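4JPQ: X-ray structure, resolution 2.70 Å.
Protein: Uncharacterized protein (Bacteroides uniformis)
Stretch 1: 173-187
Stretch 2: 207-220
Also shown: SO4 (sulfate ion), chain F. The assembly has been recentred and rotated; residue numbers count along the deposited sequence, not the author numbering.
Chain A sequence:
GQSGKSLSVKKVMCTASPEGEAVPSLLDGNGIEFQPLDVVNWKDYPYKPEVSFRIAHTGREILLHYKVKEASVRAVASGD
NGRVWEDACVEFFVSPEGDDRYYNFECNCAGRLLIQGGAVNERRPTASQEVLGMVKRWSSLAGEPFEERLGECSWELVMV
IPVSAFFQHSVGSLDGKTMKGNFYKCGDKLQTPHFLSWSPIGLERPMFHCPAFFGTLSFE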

# COMPACT_ATOMS: atom_id res chain seq x y z
N SER A 173 9.46 -17.84 -0.91
CA SER A 173 9.69 -17.18 -2.20
C SER A 173 8.38 -16.85 -2.92
O SER A 173 7.48 -17.68 -2.97
N LEU A 174 8.33 -15.67 -3.53
CA LEU A 174 7.14 -15.17 -4.23
C LEU A 174 6.89 -15.80 -5.61
O LEU A 174 5.78 -15.68 -6.13
N ASP A 175 7.92 -16.44 -6.18
CA ASP A 175 7.86 -17.05 -7.53
C ASP A 175 6.64 -17.95 -7.73
O ASP A 175 6.50 -18.97 -7.04
N GLY A 176 5.74 -17.52 -8.63
CA GLY A 176 4.56 -18.30 -8.98
C GLY A 176 3.42 -18.39 -7.97
O GLY A 176 2.49 -19.16 -8.20
N LYS A 177 3.48 -17.64 -6.86
CA LYS A 177 2.40 -17.66 -5.86
C LYS A 177 1.23 -16.82 -6.32
O LYS A 177 1.39 -15.95 -7.18
N THR A 178 0.05 -17.13 -5.77
CA THR A 178 -1.17 -16.36 -6.02
C THR A 178 -1.63 -15.85 -4.66
O THR A 178 -1.95 -16.65 -3.78
N MSE A 179 -1.62 -14.52 -4.47
CA MSE A 179 -2.07 -13.88 -3.23
C MSE A 179 -3.29 -13.06 -3.52
O MSE A 179 -3.62 -12.81 -4.68
N LYS A 180 -3.97 -12.66 -2.44
CA LYS A 180 -5.15 -11.82 -2.52
C LYS A 180 -4.89 -10.50 -1.77
O LYS A 180 -4.33 -10.51 -0.68
N GLY A 181 -5.28 -9.38 -2.37
CA GLY A 181 -5.07 -8.09 -1.74
C GLY A 181 -5.82 -6.94 -2.38
O GLY A 181 -6.63 -7.13 -3.29
N ASN A 182 -5.56 -5.74 -1.86
CA ASN A 182 -6.17 -4.52 -2.40
C ASN A 182 -5.26 -3.32 -2.09
O ASN A 182 -4.34 -3.42 -1.24
N PHE A 183 -5.51 -2.22 -2.80
CA PHE A 183 -4.72 -0.99 -2.67
C PHE A 183 -5.65 0.16 -2.40
O PHE A 183 -6.73 0.23 -2.99
N TYR A 184 -5.27 1.05 -1.47
CA TYR A 184 -6.12 2.17 -1.09
C TYR A 184 -5.40 3.51 -0.94
O TYR A 184 -4.19 3.57 -0.69
N LYS A 185 -6.21 4.57 -1.04
CA LYS A 185 -5.82 5.96 -0.81
C LYS A 185 -6.84 6.59 0.15
O LYS A 185 -8.05 6.34 0.01
N CYS A 186 -6.36 7.40 1.09
CA CYS A 186 -7.23 8.08 2.05
C CYS A 186 -6.50 9.22 2.76
O CYS A 186 -5.33 9.48 2.48
N GLY A 187 -7.22 9.88 3.67
CA GLY A 187 -6.67 10.94 4.52
C GLY A 187 -7.77 11.48 5.41
O GLY A 187 -8.39 12.48 5.06
N MSE A 207 -14.97 1.01 4.76
CA MSE A 207 -14.34 -0.05 5.53
C MSE A 207 -13.34 -0.73 4.63
O MSE A 207 -13.71 -1.20 3.56
N PHE A 208 -12.07 -0.75 5.03
CA PHE A 208 -11.00 -1.35 4.22
C PHE A 208 -10.54 -2.73 4.68
O PHE A 208 -9.93 -3.44 3.88
N HIS A 209 -10.80 -3.12 5.93
CA HIS A 209 -10.37 -4.43 6.47
C HIS A 209 -11.34 -5.57 6.08
O HIS A 209 -11.87 -6.28 6.94
N CYS A 210 -11.48 -5.79 4.77
CA CYS A 210 -12.47 -6.72 4.19
C CYS A 210 -11.87 -7.67 3.15
O CYS A 210 -11.96 -7.42 1.94
N PRO A 211 -11.25 -8.78 3.62
CA PRO A 211 -10.67 -9.81 2.75
C PRO A 211 -11.59 -10.39 1.67
O PRO A 211 -11.08 -10.83 0.64
N ALA A 212 -12.90 -10.43 1.91
CA ALA A 212 -13.87 -10.89 0.90
C ALA A 212 -13.80 -10.06 -0.39
O ALA A 212 -13.99 -10.62 -1.47
N PHE A 213 -13.50 -8.76 -0.28
CA PHE A 213 -13.43 -7.85 -1.43
C PHE A 213 -12.05 -7.64 -2.05
O PHE A 213 -11.93 -6.88 -3.02
N PHE A 214 -11.03 -8.35 -1.54
CA PHE A 214 -9.70 -8.29 -2.14
C PHE A 214 -9.69 -8.86 -3.55
O PHE A 214 -10.46 -9.77 -3.86
N GLY A 215 -8.80 -8.32 -4.37
CA GLY A 215 -8.57 -8.78 -5.74
C GLY A 215 -7.51 -9.86 -5.69
O GLY A 215 -7.04 -10.21 -4.60
N THR A 216 -7.15 -10.36 -6.87
CA THR A 216 -6.18 -11.44 -7.02
C THR A 216 -4.86 -10.90 -7.56
O THR A 216 -4.84 -10.06 -8.46
N LEU A 217 -3.76 -11.41 -7.01
CA LEU A 217 -2.40 -11.01 -7.37
C LEU A 217 -1.62 -12.25 -7.80
O LEU A 217 -1.25 -13.06 -6.95
N SER A 218 -1.40 -12.38 -9.11
CA SER A 218 -0.68 -13.51 -9.70
C SER A 218 0.80 -13.14 -9.93
O SER A 218 1.14 -12.43 -10.88
N PHE A 219 1.66 -13.64 -9.04
CA PHE A 219 3.09 -13.43 -9.14
C PHE A 219 3.66 -14.37 -10.20
O PHE A 219 3.42 -15.59 -10.15
N GLU A 220 4.39 -13.79 -11.17
CA GLU A 220 5.05 -14.52 -12.26
C GLU A 220 6.15 -15.42 -11.67
O GLU A 220 6.77 -15.08 -10.65
OXT GLU A 220 6.42 -16.51 -12.19

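What sets the frame for the side chains? Residues 178-181 of one strand pair antiparallel with 215-218 of the other, M179 N to L217 O at 2.9 Å and G215 N to G181 O at 2.7 Å among the bonds. Alternation therefore puts T178, K180, T216 and S218 on one face, M179 and L217 on the other.

Which apolar side chains fill the M179 face? F219 (chi1 m) points toward stretch 1, its CE1 3.6 Å from CG of selenomethionine M179 (m, t, t) and its CD2 4.3 Å from L174 CB. L217 (m, t) sends CD2 to 4.1 Å from F183 CE1, at the edge of that ring. On the opposite face, T178 CG2 meets T216 CG2 at 3.6 Å, both threonines m.

Where do aromatic rings meet? Y184 and F208, both m, stack face to face, centroids 3.9 Å apart and planes only 6° from parallel. F214 (m) lays a ring face over G181 CA, 4.0 Å from its centroid; a CB on G181 would instead crowd L217 CD1, at 3.4 Å.

Which polar groups take part? Y184 OH gives a weak hydrogen bond to F208 O at 2.8 Å, linking the same two residues that stack. A sulfate, bound by stretch 1 alone, accepts a hydrogen bond from S173 N at O4 (2.8 Å) and a weak one from K177 NZ at O1 (3.2 Å).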

# COMPACT_ATOMS: atom_id res chain seq x y z
CB SER A 173 10.54 -18.08 -3.10
OG SER A 173 10.74 -17.48 -4.37
CB LEU A 174 7.24 -13.65 -4.40
CG LEU A 174 7.46 -12.80 -3.14
CD1 LEU A 174 7.74 -11.36 -3.50
CD2 LEU A 174 6.27 -12.91 -2.20
CB ASP A 175 9.14 -17.86 -7.82
CG ASP A 175 10.36 -16.98 -8.04
OD1 ASP A 175 10.33 -16.16 -8.96
OD2 ASP A 175 11.36 -17.12 -7.31
CB LYS A 177 2.85 -17.19 -4.47
CG LYS A 177 3.78 -18.17 -3.77
CD LYS A 177 3.71 -18.05 -2.25
CE LYS A 177 4.63 -19.01 -1.53
NZ LYS A 177 4.59 -20.41 -2.03
CB THR A 178 -2.27 -17.19 -6.71
OG1 THR A 178 -1.77 -17.75 -7.93
CG2 THR A 178 -3.47 -16.32 -7.03
CB MSE A 179 -1.01 -12.95 -2.66
CG MSE A 179 0.29 -13.69 -2.36
SE MSE A 179 1.48 -12.56 -1.26
CE MSE A 179 3.01 -13.78 -1.24
CB LYS A 180 -6.38 -12.56 -1.99
CG LYS A 180 -6.63 -13.87 -2.73
CD LYS A 180 -8.10 -14.22 -2.85
CE LYS A 180 -8.78 -13.38 -3.93
NZ LYS A 180 -10.26 -13.55 -3.91
CB ASN A 182 -7.58 -4.33 -1.81
CG ASN A 182 -8.54 -3.58 -2.73
OD1 ASN A 182 -8.14 -2.87 -3.65
ND2 ASN A 182 -9.84 -3.75 -2.48
CB PHE A 183 -3.90 -0.75 -3.94
CG PHE A 183 -3.14 -1.96 -4.40
CD1 PHE A 183 -3.76 -2.94 -5.17
CD2 PHE A 183 -1.79 -2.15 -4.04
CE1 PHE A 183 -3.07 -4.07 -5.58
CE2 PHE A 183 -1.10 -3.28 -4.46
CZ PHE A 183 -1.74 -4.24 -5.23
CB TYR A 184 -6.83 1.91 0.25
CG TYR A 184 -7.46 0.56 0.46
CD1 TYR A 184 -8.52 0.14 -0.33
CD2 TYR A 184 -7.05 -0.28 1.50
CE1 TYR A 184 -9.14 -1.10 -0.13
CE2 TYR A 184 -7.65 -1.52 1.72
CZ TYR A 184 -8.70 -1.92 0.92
OH TYR A 184 -9.28 -3.15 1.14
CB LYS A 185 -5.86 6.74 -2.10
CG LYS A 185 -5.59 8.24 -1.97
CD LYS A 185 -4.14 8.56 -1.66
CE LYS A 185 -3.90 10.06 -1.46
NZ LYS A 185 -4.34 10.61 -0.14
CB CYS A 186 -7.77 7.08 3.09
SG CYS A 186 -6.50 6.42 4.17
CB MSE A 207 -15.49 -0.96 5.94
CG MSE A 207 -16.39 -0.30 6.98
SE MSE A 207 -17.42 -1.65 7.91
CE MSE A 207 -19.19 -1.34 7.10
CB PHE A 208 -9.75 -0.43 4.17
CG PHE A 208 -9.91 0.86 3.39
CD1 PHE A 208 -10.76 1.00 2.28
CD2 PHE A 208 -9.08 1.93 3.71
CE1 PHE A 208 -10.83 2.19 1.57
CE2 PHE A 208 -9.14 3.12 3.00
CZ PHE A 208 -10.02 3.25 1.93
CB HIS A 209 -10.19 -4.31 7.99
CG HIS A 209 -9.10 -3.36 8.40
ND1 HIS A 209 -7.85 -3.79 8.79
CD2 HIS A 209 -9.07 -2.01 8.44
CE1 HIS A 209 -7.10 -2.74 9.07
NE2 HIS A 209 -7.81 -1.65 8.87
CB CYS A 210 -13.61 -5.90 3.59
SG CYS A 210 -13.01 -4.57 2.54
CB PRO A 211 -10.27 -10.91 3.74
CG PRO A 211 -9.96 -10.18 4.98
CD PRO A 211 -10.96 -9.06 5.04
CB ALA A 212 -15.29 -10.85 1.46
CB PHE A 213 -14.13 -6.53 -1.10
CG PHE A 213 -15.61 -6.69 -0.94
CD1 PHE A 213 -16.43 -6.77 -2.07
CD2 PHE A 213 -16.19 -6.84 0.33
CE1 PHE A 213 -17.79 -6.96 -1.94
CE2 PHE A 213 -17.56 -7.02 0.47
CZ PHE A 213 -18.36 -7.08 -0.67
CB PHE A 214 -8.64 -9.14 -1.40
CG PHE A 214 -8.23 -8.66 -0.02
CD1 PHE A 214 -8.40 -7.35 0.43
CD2 PHE A 214 -7.52 -9.56 0.80
CE1 PHE A 214 -7.96 -6.99 1.71
CE2 PHE A 214 -7.06 -9.19 2.06
CZ PHE A 214 -7.29 -7.91 2.52
CB THR A 216 -6.74 -12.54 -7.94
OG1 THR A 216 -7.98 -13.00 -7.39
CG2 THR A 216 -5.76 -13.72 -8.07
CB LEU A 217 -1.73 -10.33 -6.18
CG LEU A 217 -2.45 -9.11 -5.61
CD1 LEU A 217 -1.70 -8.60 -4.39
CD2 LEU A 217 -2.62 -7.99 -6.62
CB SER A 218 -1.35 -13.94 -11.01
OG SER A 218 -2.71 -14.25 -10.78
CB PHE A 219 3.77 -13.65 -7.78
CG PHE A 219 3.39 -12.63 -6.73
CD1 PHE A 219 2.22 -12.78 -5.98
CD2 PHE A 219 4.19 -11.53 -6.49
CE1 PHE A 219 1.87 -11.84 -5.01
CE2 PHE A 219 3.85 -10.59 -5.53
CZ PHE A 219 2.68 -10.75 -4.79
CB GLU A 220 5.67 -13.52 -13.26
CG GLU A 220 6.34 -14.12 -14.50
CD GLU A 220 7.22 -13.13 -15.28
OE1 GLU A 220 6.98 -11.91 -15.24
OE2 GLU A 220 8.17 -13.60 -15.94
S SO4 F . 7.05 -20.84 0.65
O1 SO4 F . 5.60 -20.82 0.95
O2 SO4 F . 7.82 -20.87 1.92
O3 SO4 F . 7.41 -22.04 -0.13
O4 SO4 F . 7.42 -19.64 -0.14